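Local coordinates for N-(5'-phosphoribosyl)anthranilate isomerase (Thermococcus kodakarensis, PDB 5LHF), which catalyses the isomerisation of N-(5-phospho-beta-D-ribosyl)anthranilate to 1-(2-carboxyphenylamino)-1-deoxy-D-ribulose 5-phosphate, the third step of tryptophan synthesis from chorismate, at residues Tyr56-Lys62 and Tyr78-Asp84; Phe64-Ala68 and Arg92-Tyr97; Pro108-Pro114 and Gly142-Arg148. All blocks are in the same frame, centred on the assembly; numbering follows the deposited sequence.

Contact 1. Residues Tyr56-Lys62 and Tyr78-Asp84; sequences YLVSTMK and YIQVHSD
The carbonyl oxygen Met61 O is gripped twice: Ser83 OG donates to it across the contact at 3.0 Å, and the indole N-H of Trp67 reaches it from helix 64-74. The Ser83 hydroxyl is brought there by a chi1 of 85°, which sets OG between its own backbone N and carbonyl carbon. Met61 and Ser83 lie in the loops that follow two neighbouring parallel strands of the TIM barrel, 55-59 and 78-81, joined through helix 64-74 as a right-handed beta-alpha-beta unit. Along the strands the bonds alternate in the parallel manner. Leu57 N gives to Tyr78 O and Leu57 O takes from Gln80 N, each at 2.9 Å; Ser59 N then gives to Gln80 O, and Ser59 O receives His82 N. Ser59 OG accepts from Met61 N in an ST turn, while its strongest partner, Val31 O, lies just past the end of strand 26-30. On the barrel's inner face Val58 and Gln80 lie side by side, CG2 of Val58 3.9 Å from CB of Gln80. Gln80 CG stands opposite the backbone N (chi1 171°), and the extended chain carries OE1 to the ammonium group of Lys7. At the start of the two strands, the CB of Tyr78 sits over one face of the Tyr56 ring, a CH-pi contact of 3.7 Å to its centroid; the two ring planes are inclined at 55°. At the other end Lys62 NZ and Asp84 OD1 make only a long salt bridge, 3.7 Å. Straight backbone bonds thus fix the strand pair, and the doubly held Met61 carbonyl ties the loop after strand 55-59 both to the loop after strand 78-81 and to the helix outside, at the barrel rim where TIM-barrel enzymes carry their active sites.

Contact 2. Residues Phe64-Ala68 and Arg92-Tyr97; sequences FPEWA and RLKDEY
Two neighbouring helices of the outer layer of the TIM barrel, 64-74 and 87-97, pack here through a knob-into-hole contact: Phe64, in the first turn of its helix, sits among Arg92, Leu93, Glu96 and Tyr97. The axes of the short helical segments come within 11.0 Å of each other, with their directions 40° apart. Phe64 CG is trans to its backbone N (chi1 177°), which throws the ring out toward the other helix. The guanidinium of Arg92 lies nearly flat on one face of that ring, CZ 3.7 Å from the centroid, as a stacked cation-pi pair, and the CB of Arg92 closes on Phe64 CE2. Within its own helix Arg92 is locked by Glu96, one turn on, in a side-on salt bridge. NE donates to OE1 at 3.0 Å on the syn side of the carboxylate, in the guanidinium plane, while NH2 gives to the syn lone pair of OE2. The bend in the Arg92 chain at chi3 (55°) folds the head back to meet both the carboxylate and the ring. This double grip restrains the rotation of the guanidinium, so it is held as a plate over Phe64, and the negative carboxylate probably tempers the charge facing the ring. Leu93 CD2 touches Phe64 CE2 at 3.7 Å, and both methyls of Leu93 lie against Trp67 CB, CD1 the nearer. Trp67 and Leu93 both also pack on Ile79 of strand 78-81, so the inner side of the helix pair is seated on the barrel. On the side of Ala68 lies Tyr97, its hydroxyl bonded to Glu72; Tyr97 OH is 3.4 Å from Ala68 CB.

Contact 3. Residues Pro108-Pro114 and Gly142-Arg148; sequences PRESDDP and GRRHDYR
The guanidinium of Arg109 has Gly142 CA over the centre of one face, 3.4 Å above the plane, and the carboxylate of Asp146 at its edge; the His145 ring meets Pro108 O and Asp146 OD1 with its own edge. The guanidinium and imidazole planes stand nearly perpendicular, 86° apart. These groups join the loop after TIM-barrel strand 100-106 to the opening turns of the outer helix 143-156. The absence of a side chain at Gly142 lets the guanidinium lie so close to the backbone. Arg109 runs extended from CG to NE and grips Asp146 side-on: NE donates to OD1 at 3.0 Å, close to the guanidinium plane and on the syn side, and NH2 reaches OD2 at 2.9 Å from above the carboxylate plane. OD1 also accepts from His145 ND1 at 3.1 Å, a straight bond (169°) in the imidazole plane and nearly along the C-O axis of the carboxylate. Second partners complete the polar network, with Val139 O taking a bond from Arg109 NH2 and Gly138 N giving one to Asp146 OD2. Replacing Asp146 with an alanine would probably leave the Arg109 charge without its carboxylate and the His145 ring freer to turn, since OD1 accepts from both. A chi1 of 161° turns the His145 ring away from its own backbone N and into the loop, where CE1 comes within 3.2 Å of Pro108 O and NE2 makes a weak hydrogen bond to Asp117. An ST turn, Asp113 N to Ser111 OG, shapes the loop before Asp113 N-caps helix 114-126. Pro114, next in the chain, lies alongside the aliphatic part of Arg148, its CG 3.6 Å from both CB and CD of that arginine.

In the fold
From the N terminus, the chain runs along strand 55-59 and out through the loop that ends segment 56-62, forms helix 64-74 and returns in strand 78-81, where contact 1 closes a beta-alpha-beta unit. Contact 2 opens inside that unit and closes only in helix 87-97, so the two cross, their four segments alternating along the chain. They also touch in space, Trp67 bridging them, and together bind two adjacent strands to the helices outside. Contact 3 follows in series further round the barrel, closing from the loop after strand 100-106 to helix 143-156. Its centre is about 24 Å from that of contact 1 and about 33 Å from that of contact 2, and it touches neither.

Contact 1. Residues Tyr56-Lys62 and Tyr78-Asp84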
loop_
_atom_site.group_PDB
_atom_site.type_symbol
_atom_site.label_atom_id
_atom_site.label_comp_id
_atom_site.label_asym_id
_atom_site.label_seq_id
_atom_site.Cartn_x
_atom_site.Cartn_y
_atom_site.Cartn_z
ATOM N N TYR A 56 -2.614 -2.165 8.328
ATOM C CA TYR A 56 -1.211 -1.773 8.276
ATOM C C TYR A 56 -0.983 -0.441 8.974
ATOM O O TYR A 56 -1.732 0.514 8.763
ATOM C CB TYR A 56 -0.752 -1.685 6.816
ATOM C CG TYR A 56 -0.608 -3.050 6.189
ATOM C CD1 TYR A 56 -1.715 -3.731 5.689
ATOM C CD2 TYR A 56 0.633 -3.657 6.113
ATOM C CE1 TYR A 56 -1.581 -4.995 5.136
ATOM C CE2 TYR A 56 0.785 -4.893 5.570
ATOM C CZ TYR A 56 -0.316 -5.566 5.072
ATOM O OH TYR A 56 -0.115 -6.826 4.536
ATOM N N LEU A 57 0.066 -0.380 9.797
ATOM C CA LEU A 57 0.605 0.894 10.267
ATOM C C LEU A 57 1.468 1.442 9.145
ATOM O O LEU A 57 2.538 0.892 8.863
ATOM C CB LEU A 57 1.420 0.701 11.544
ATOM C CG LEU A 57 1.850 1.968 12.301
ATOM C CD1 LEU A 57 0.630 2.715 12.863
ATOM C CD2 LEU A 57 2.838 1.616 13.422
ATOM N N VAL A 58 0.997 2.499 8.479
ATOM C CA VAL A 58 1.614 2.997 7.251
ATOM C C VAL A 58 2.437 4.237 7.576
ATOM O O VAL A 58 1.916 5.185 8.181
ATOM C CB VAL A 58 0.544 3.339 6.203
ATOM C CG1 VAL A 58 1.202 3.833 4.933
ATOM C CG2 VAL A 58 -0.405 2.137 5.945
ATOM N N SER A 59 3.696 4.263 7.138
ATOM C CA SER A 59 4.509 5.433 7.454
ATOM C C SER A 59 5.718 5.548 6.540
ATOM O O SER A 59 6.228 4.562 5.998
ATOM C CB SER A 59 4.976 5.410 8.911
ATOM O OG SER A 59 5.635 6.636 9.238
ATOM N N THR A 60 6.202 6.782 6.431
ATOM C CA THR A 60 7.459 7.083 5.765
ATOM C C THR A 60 8.618 7.199 6.741
ATOM O O THR A 60 9.717 7.586 6.329
ATOM C CB THR A 60 7.328 8.380 4.976
ATOM O OG1 THR A 60 6.947 9.423 5.879
ATOM C CG2 THR A 60 6.264 8.232 3.891
ATOM N N MET A 61 8.394 6.891 8.021
ATOM C CA MET A 61 9.478 6.838 8.991
ATOM C C MET A 61 10.681 6.110 8.410
ATOM O O MET A 61 10.539 5.104 7.711
ATOM C CB MET A 61 9.014 6.145 10.271
ATOM C CG MET A 61 8.255 7.065 11.188
ATOM S SD MET A 61 7.625 6.207 12.625
ATOM C CE MET A 61 6.479 5.008 11.938
ATOM N N LYS A 62 11.869 6.640 8.702
ATOM C CA LYS A 62 13.101 6.209 8.056
ATOM C C LYS A 62 13.975 5.306 8.919
ATOM O O LYS A 62 14.747 4.515 8.366
ATOM C CB LYS A 62 13.924 7.437 7.633
ATOM C CG LYS A 62 13.154 8.451 6.791
ATOM C CD LYS A 62 14.025 9.631 6.373
ATOM C CE LYS A 62 15.171 9.186 5.473
ATOM N NZ LYS A 62 14.702 8.562 4.202
ATOM N N TYR A 78 0.988 -5.435 11.455
ATOM C CA TYR A 78 1.344 -5.223 10.058
ATOM C C TYR A 78 1.898 -3.820 9.914
ATOM O O TYR A 78 1.348 -2.882 10.490
ATOM C CB TYR A 78 0.123 -5.353 9.139
ATOM C CG TYR A 78 -0.462 -6.741 9.133
ATOM C CD1 TYR A 78 -0.060 -7.680 8.181
ATOM C CD2 TYR A 78 -1.411 -7.118 10.075
ATOM C CE1 TYR A 78 -0.588 -8.955 8.174
ATOM C CE2 TYR A 78 -1.942 -8.385 10.074
ATOM C CZ TYR A 78 -1.525 -9.300 9.125
ATOM O OH TYR A 78 -2.058 -10.568 9.129
ATOM N N ILE A 79 2.971 -3.667 9.139
ATOM C CA ILE A 79 3.508 -2.342 8.870
ATOM C C ILE A 79 3.756 -2.204 7.377
ATOM O O ILE A 79 4.091 -3.171 6.682
ATOM C CB ILE A 79 4.807 -2.038 9.670
ATOM C CG1 ILE A 79 5.965 -2.946 9.255
ATOM C CG2 ILE A 79 4.552 -2.163 11.174
ATOM C CD1 ILE A 79 7.295 -2.582 9.941
ATOM N N GLN A 80 3.553 -0.991 6.884
ATOM C CA GLN A 80 3.826 -0.658 5.489
ATOM C C GLN A 80 4.936 0.380 5.501
ATOM O O GLN A 80 4.730 1.514 5.943
ATOM C CB GLN A 80 2.581 -0.146 4.777
ATOM C CG GLN A 80 2.844 0.432 3.379
ATOM C CD GLN A 80 1.560 0.544 2.566
ATOM O OE1 GLN A 80 0.619 -0.223 2.756
ATOM N NE2 GLN A 80 1.489 1.552 1.725
ATOM N N VAL A 81 6.106 -0.018 5.022
ATOM C CA VAL A 81 7.294 0.828 5.052
ATOM C C VAL A 81 7.368 1.567 3.721
ATOM O O VAL A 81 7.661 0.969 2.678
ATOM C CB VAL A 81 8.551 -0.004 5.318
ATOM C CG1 VAL A 81 9.814 0.848 5.232
ATOM C CG2 VAL A 81 8.453 -0.653 6.680
ATOM N N HIS A 82 7.062 2.862 3.759
ATOM C CA HIS A 82 7.084 3.778 2.622
ATOM C C HIS A 82 8.371 4.581 2.590
ATOM O O HIS A 82 8.350 5.803 2.423
ATOM C CB HIS A 82 5.885 4.719 2.684
ATOM C CG HIS A 82 4.790 4.379 1.727
ATOM N ND1 HIS A 82 4.849 4.696 0.388
ATOM C CD2 HIS A 82 3.601 3.765 1.915
ATOM C CE1 HIS A 82 3.751 4.277 -0.211
ATOM N NE2 HIS A 82 2.976 3.711 0.695
ATOM N N SER A 83 9.499 3.917 2.800
ATOM C CA SER A 83 10.795 4.572 2.854
ATOM C C SER A 83 11.842 3.535 2.496
ATOM O O SER A 83 11.545 2.343 2.377
ATOM C CB SER A 83 11.081 5.179 4.231
ATOM O OG SER A 83 11.637 4.215 5.107
ATOM N N ASP A 84 13.074 4.002 2.309
ATOM C CA ASP A 84 14.192 3.128 1.961
ATOM C C ASP A 84 15.033 2.787 3.183
ATOM O O ASP A 84 16.266 2.800 3.134
ATOM C CB ASP A 84 15.044 3.756 0.858
ATOM C CG ASP A 84 15.384 5.210 1.128
ATOM O OD1 ASP A 84 15.599 5.563 2.305
ATOM O OD2 ASP A 84 15.432 6.003 0.164
#

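Contact 2. Residues Phe64-Ala68 and Arg92-Tyr97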
loop_
_atom_site.group_PDB
_atom_site.type_symbol
_atom_site.label_atom_id
_atom_site.label_comp_id
_atom_site.label_asym_id
_atom_site.label_seq_id
_atom_site.Cartn_x
_atom_site.Cartn_y
_atom_site.Cartn_z
ATOM N N PHE A 64 14.978 2.743 12.461
ATOM C CA PHE A 64 14.470 1.702 13.349
ATOM C C PHE A 64 13.858 2.263 14.633
ATOM O O PHE A 64 12.763 1.817 15.016
ATOM C CB PHE A 64 15.592 0.708 13.662
ATOM C CG PHE A 64 15.185 -0.369 14.632
ATOM C CD1 PHE A 64 15.358 -0.194 16.000
ATOM C CD2 PHE A 64 14.640 -1.554 14.171
ATOM C CE1 PHE A 64 14.987 -1.176 16.891
ATOM C CE2 PHE A 64 14.259 -2.539 15.049
ATOM C CZ PHE A 64 14.433 -2.349 16.420
ATOM N N PRO A 65 14.485 3.201 15.346
ATOM C CA PRO A 65 13.890 3.627 16.629
ATOM C C PRO A 65 12.527 4.273 16.472
ATOM O O PRO A 65 11.661 4.110 17.334
ATOM C CB PRO A 65 14.928 4.615 17.185
ATOM C CG PRO A 65 16.193 4.237 16.524
ATOM C CD PRO A 65 15.822 3.780 15.150
ATOM N N GLU A 66 12.335 5.043 15.403
ATOM C CA GLU A 66 11.021 5.588 15.092
ATOM C C GLU A 66 9.992 4.479 14.909
ATOM O O GLU A 66 8.908 4.505 15.507
ATOM C CB GLU A 66 11.124 6.437 13.832
ATOM C CG GLU A 66 11.947 7.689 14.010
ATOM C CD GLU A 66 12.076 8.459 12.725
ATOM O OE1 GLU A 66 12.926 8.086 11.886
ATOM O OE2 GLU A 66 11.304 9.420 12.547
ATOM N N TRP A 67 10.307 3.497 14.072
ATOM C CA TRP A 67 9.364 2.398 13.867
ATOM C C TRP A 67 9.120 1.621 15.148
ATOM O O TRP A 67 7.976 1.265 15.452
ATOM C CB TRP A 67 9.869 1.466 12.769
ATOM C CG TRP A 67 9.434 1.911 11.434
ATOM C CD1 TRP A 67 10.196 2.551 10.484
ATOM C CD2 TRP A 67 8.121 1.763 10.863
ATOM N NE1 TRP A 67 9.431 2.796 9.360
ATOM C CE2 TRP A 67 8.157 2.335 9.574
ATOM C CE3 TRP A 67 6.923 1.202 11.320
ATOM C CZ2 TRP A 67 7.039 2.356 8.733
ATOM C CZ3 TRP A 67 5.811 1.244 10.497
ATOM C CH2 TRP A 67 5.881 1.806 9.210
ATOM N N ALA A 68 10.185 1.319 15.897
ATOM C CA ALA A 68 10.035 0.550 17.127
ATOM C C ALA A 68 9.117 1.256 18.112
ATOM O O ALA A 68 8.257 0.628 18.737
ATOM C CB ALA A 68 11.408 0.304 17.762
ATOM N N ARG A 92 15.066 -6.399 11.602
ATOM C CA ARG A 92 15.060 -6.221 13.047
ATOM C C ARG A 92 13.641 -6.052 13.571
ATOM O O ARG A 92 13.304 -6.562 14.644
ATOM C CB ARG A 92 15.937 -5.024 13.457
ATOM C CG ARG A 92 17.457 -5.252 13.350
ATOM C CD ARG A 92 18.253 -4.192 14.141
ATOM N NE ARG A 92 17.820 -4.137 15.533
ATOM C CZ ARG A 92 17.991 -3.094 16.344
ATOM N NH1 ARG A 92 18.590 -1.984 15.923
ATOM N NH2 ARG A 92 17.536 -3.161 17.586
ATOM N N LEU A 93 12.790 -5.337 12.825
ATOM C CA LEU A 93 11.417 -5.144 13.266
ATOM C C LEU A 93 10.642 -6.457 13.290
ATOM O O LEU A 93 9.877 -6.706 14.227
ATOM C CB LEU A 93 10.720 -4.129 12.365
ATOM C CG LEU A 93 11.224 -2.697 12.530
ATOM C CD1 LEU A 93 10.704 -1.840 11.390
ATOM C CD2 LEU A 93 10.726 -2.141 13.878
ATOM N N LYS A 94 10.805 -7.291 12.263
ATOM C CA LYS A 94 10.081 -8.562 12.222
ATOM C C LYS A 94 10.494 -9.478 13.366
ATOM O O LYS A 94 9.648 -10.155 13.960
ATOM C CB LYS A 94 10.304 -9.255 10.878
ATOM C CG LYS A 94 9.784 -8.476 9.678
ATOM C CD LYS A 94 10.678 -8.703 8.462
ATOM C CE LYS A 94 10.820 -10.181 8.150
ATOM N NZ LYS A 94 11.859 -10.385 7.103
ATOM N N ASP A 95 11.787 -9.522 13.694
ATOM C CA ASP A 95 12.237 -10.432 14.744
ATOM C C ASP A 95 11.941 -9.898 16.138
ATOM O O ASP A 95 11.515 -10.658 17.015
ATOM C CB ASP A 95 13.728 -10.714 14.589
ATOM C CG ASP A 95 14.038 -11.437 13.299
ATOM O OD1 ASP A 95 13.273 -12.361 12.941
ATOM O OD2 ASP A 95 15.036 -11.081 12.639
ATOM N N GLU A 96 12.152 -8.601 16.361
ATOM C CA GLU A 96 12.028 -8.038 17.693
ATOM C C GLU A 96 10.612 -7.616 18.041
ATOM O O GLU A 96 10.283 -7.516 19.232
ATOM C CB GLU A 96 12.997 -6.863 17.841
ATOM C CG GLU A 96 14.456 -7.322 17.774
ATOM C CD GLU A 96 15.433 -6.180 17.673
ATOM O OE1 GLU A 96 16.459 -6.348 16.981
ATOM O OE2 GLU A 96 15.170 -5.120 18.282
ATOM N N TYR A 97 9.755 -7.401 17.041
ATOM C CA TYR A 97 8.375 -7.045 17.307
ATOM C C TYR A 97 7.368 -7.963 16.629
ATOM O O TYR A 97 6.184 -7.885 16.956
ATOM C CB TYR A 97 8.116 -5.583 16.905
ATOM C CG TYR A 97 8.906 -4.623 17.766
ATOM C CD1 TYR A 97 10.123 -4.111 17.335
ATOM C CD2 TYR A 97 8.460 -4.273 19.034
ATOM C CE1 TYR A 97 10.858 -3.249 18.133
ATOM C CE2 TYR A 97 9.186 -3.410 19.840
ATOM C CZ TYR A 97 10.388 -2.904 19.387
ATOM O OH TYR A 97 11.115 -2.046 20.190
#

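Contact 3. Residues Pro108-Pro114 and Gly142-Arg148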
loop_
_atom_site.group_PDB
_atom_site.type_symbol
_atom_site.label_atom_id
_atom_site.label_comp_id
_atom_site.label_asym_id
_atom_site.label_seq_id
_atom_site.Cartn_x
_atom_site.Cartn_y
_atom_site.Cartn_z
ATOM N N PRO A 108 10.694 3.673 -10.734
ATOM C CA PRO A 108 11.666 4.615 -11.299
ATOM C C PRO A 108 11.303 5.029 -12.717
ATOM O O PRO A 108 10.676 4.279 -13.469
ATOM C CB PRO A 108 12.985 3.826 -11.282
ATOM C CG PRO A 108 12.749 2.661 -10.365
ATOM C CD PRO A 108 11.287 2.355 -10.456
ATOM N N ARG A 109 11.719 6.239 -13.082
ATOM C CA ARG A 109 11.542 6.768 -14.431
ATOM C C ARG A 109 12.878 7.252 -14.978
ATOM O O ARG A 109 13.013 8.380 -15.457
ATOM C CB ARG A 109 10.515 7.897 -14.453
ATOM C CG ARG A 109 9.060 7.443 -14.281
ATOM C CD ARG A 109 8.153 8.659 -14.132
ATOM N NE ARG A 109 6.753 8.305 -13.944
ATOM C CZ ARG A 109 5.763 9.191 -13.939
ATOM N NH1 ARG A 109 6.031 10.479 -14.111
ATOM N NH2 ARG A 109 4.508 8.790 -13.770
ATOM N N GLU A 110 13.895 6.396 -14.900
ATOM C CA GLU A 110 15.249 6.758 -15.294
ATOM C C GLU A 110 15.572 6.400 -16.742
ATOM O O GLU A 110 16.665 6.727 -17.218
ATOM C CB GLU A 110 16.261 6.089 -14.361
ATOM C CG GLU A 110 16.058 6.410 -12.892
ATOM C CD GLU A 110 15.950 7.900 -12.632
ATOM O OE1 GLU A 110 16.710 8.673 -13.255
ATOM O OE2 GLU A 110 15.102 8.300 -11.806
ATOM N N SER A 111 14.660 5.744 -17.452
ATOM C CA SER A 111 14.885 5.369 -18.838
ATOM C C SER A 111 13.585 5.510 -19.617
ATOM O O SER A 111 12.488 5.453 -19.053
ATOM C CB SER A 111 15.421 3.932 -18.949
ATOM O OG SER A 111 15.401 3.484 -20.294
ATOM N N ASP A 112 13.713 5.716 -20.928
ATOM C CA ASP A 112 12.538 5.667 -21.788
ATOM C C ASP A 112 12.090 4.235 -22.047
ATOM O O ASP A 112 10.922 4.016 -22.391
ATOM C CB ASP A 112 12.816 6.376 -23.116
ATOM C CG ASP A 112 13.115 7.857 -22.938
ATOM O OD1 ASP A 112 13.629 8.483 -23.893
ATOM O OD2 ASP A 112 12.833 8.394 -21.846
ATOM N N ASP A 113 12.990 3.262 -21.884
ATOM C CA ASP A 113 12.635 1.856 -22.016
ATOM C C ASP A 113 12.163 1.325 -20.669
ATOM O O ASP A 113 12.951 1.318 -19.714
ATOM C CB ASP A 113 13.830 1.059 -22.507
ATOM C CG ASP A 113 13.559 -0.440 -22.594
ATOM O OD1 ASP A 113 12.385 -0.869 -22.508
ATOM O OD2 ASP A 113 14.542 -1.192 -22.778
ATOM N N PRO A 114 10.910 0.876 -20.540
ATOM C CA PRO A 114 10.458 0.352 -19.237
ATOM C C PRO A 114 11.236 -0.871 -18.780
ATOM O O PRO A 114 11.348 -1.110 -17.570
ATOM C CB PRO A 114 8.977 0.028 -19.478
ATOM C CG PRO A 114 8.595 0.778 -20.722
ATOM C CD PRO A 114 9.838 0.862 -21.549
ATOM N N GLY A 142 4.000 10.020 -17.639
ATOM C CA GLY A 142 4.837 8.884 -17.279
ATOM C C GLY A 142 4.089 7.717 -16.664
ATOM O O GLY A 142 4.693 6.662 -16.438
ATOM N N ARG A 143 2.798 7.880 -16.388
ATOM C CA ARG A 143 2.049 6.822 -15.724
ATOM C C ARG A 143 1.963 5.571 -16.593
ATOM O O ARG A 143 2.063 4.447 -16.086
ATOM C CB ARG A 143 0.661 7.338 -15.356
ATOM C CG ARG A 143 -0.152 6.386 -14.541
ATOM C CD ARG A 143 -1.347 7.099 -13.933
ATOM N NE ARG A 143 -2.184 6.139 -13.234
ATOM C CZ ARG A 143 -1.991 5.763 -11.978
ATOM N NH1 ARG A 143 -0.996 6.292 -11.259
ATOM N NH2 ARG A 143 -2.804 4.864 -11.446
ATOM N N ARG A 144 1.791 5.744 -17.907
ATOM C CA ARG A 144 1.775 4.589 -18.801
ATOM C C ARG A 144 3.104 3.843 -18.750
ATOM O O ARG A 144 3.137 2.607 -18.755
ATOM C CB ARG A 144 1.450 5.033 -20.230
ATOM C CG ARG A 144 -0.040 5.251 -20.482
ATOM C CD ARG A 144 -0.323 5.780 -21.886
ATOM N NE ARG A 144 -0.209 4.750 -22.920
ATOM C CZ ARG A 144 -1.233 4.042 -23.387
ATOM N NH1 ARG A 144 -2.455 4.246 -22.912
ATOM N NH2 ARG A 144 -1.036 3.128 -24.330
ATOM N N HIS A 145 4.211 4.586 -18.700
ATOM C CA HIS A 145 5.521 3.975 -18.511
ATOM C C HIS A 145 5.586 3.206 -17.200
ATOM O O HIS A 145 6.194 2.129 -17.128
ATOM C CB HIS A 145 6.593 5.064 -18.549
ATOM C CG HIS A 145 7.903 4.657 -17.946
ATOM N ND1 HIS A 145 8.139 4.678 -16.587
ATOM C CD2 HIS A 145 9.057 4.245 -18.522
ATOM C CE1 HIS A 145 9.376 4.279 -16.352
ATOM N NE2 HIS A 145 9.955 4.011 -17.510
ATOM N N ASP A 146 4.986 3.753 -16.143
ATOM C CA ASP A 146 5.018 3.081 -14.849
ATOM C C ASP A 146 4.267 1.755 -14.895
ATOM O O ASP A 146 4.710 0.770 -14.298
ATOM C CB ASP A 146 4.449 3.994 -13.765
ATOM C CG ASP A 146 5.296 5.239 -13.541
ATOM O OD1 ASP A 146 6.357 5.370 -14.184
ATOM O OD2 ASP A 146 4.899 6.080 -12.705
ATOM N N TYR A 147 3.133 1.710 -15.603
ATOM C CA TYR A 147 2.423 0.441 -15.770
ATOM C C TYR A 147 3.274 -0.586 -16.516
ATOM O O TYR A 147 3.260 -1.777 -16.184
ATOM C CB TYR A 147 1.107 0.655 -16.521
ATOM C CG TYR A 147 -0.017 1.336 -15.758
ATOM C CD1 TYR A 147 0.049 1.560 -14.387
ATOM C CD2 TYR A 147 -1.158 1.761 -16.431
ATOM C CE1 TYR A 147 -1.004 2.192 -13.712
ATOM C CE2 TYR A 147 -2.205 2.386 -15.767
ATOM C CZ TYR A 147 -2.127 2.601 -14.423
ATOM O OH TYR A 147 -3.186 3.222 -13.799
ATOM N N ARG A 148 4.006 -0.153 -17.545
ATOM C CA ARG A 148 4.833 -1.099 -18.294
ATOM C C ARG A 148 5.929 -1.691 -17.422
ATOM O O ARG A 148 6.244 -2.883 -17.530
ATOM C CB ARG A 148 5.451 -0.418 -19.512
ATOM C CG ARG A 148 4.460 -0.033 -20.559
ATOM C CD ARG A 148 5.072 0.961 -21.512
ATOM N NE ARG A 148 4.069 1.794 -22.159
ATOM C CZ ARG A 148 3.308 1.399 -23.171
ATOM N NH1 ARG A 148 3.425 0.177 -23.657
ATOM N NH2 ARG A 148 2.430 2.230 -23.694
#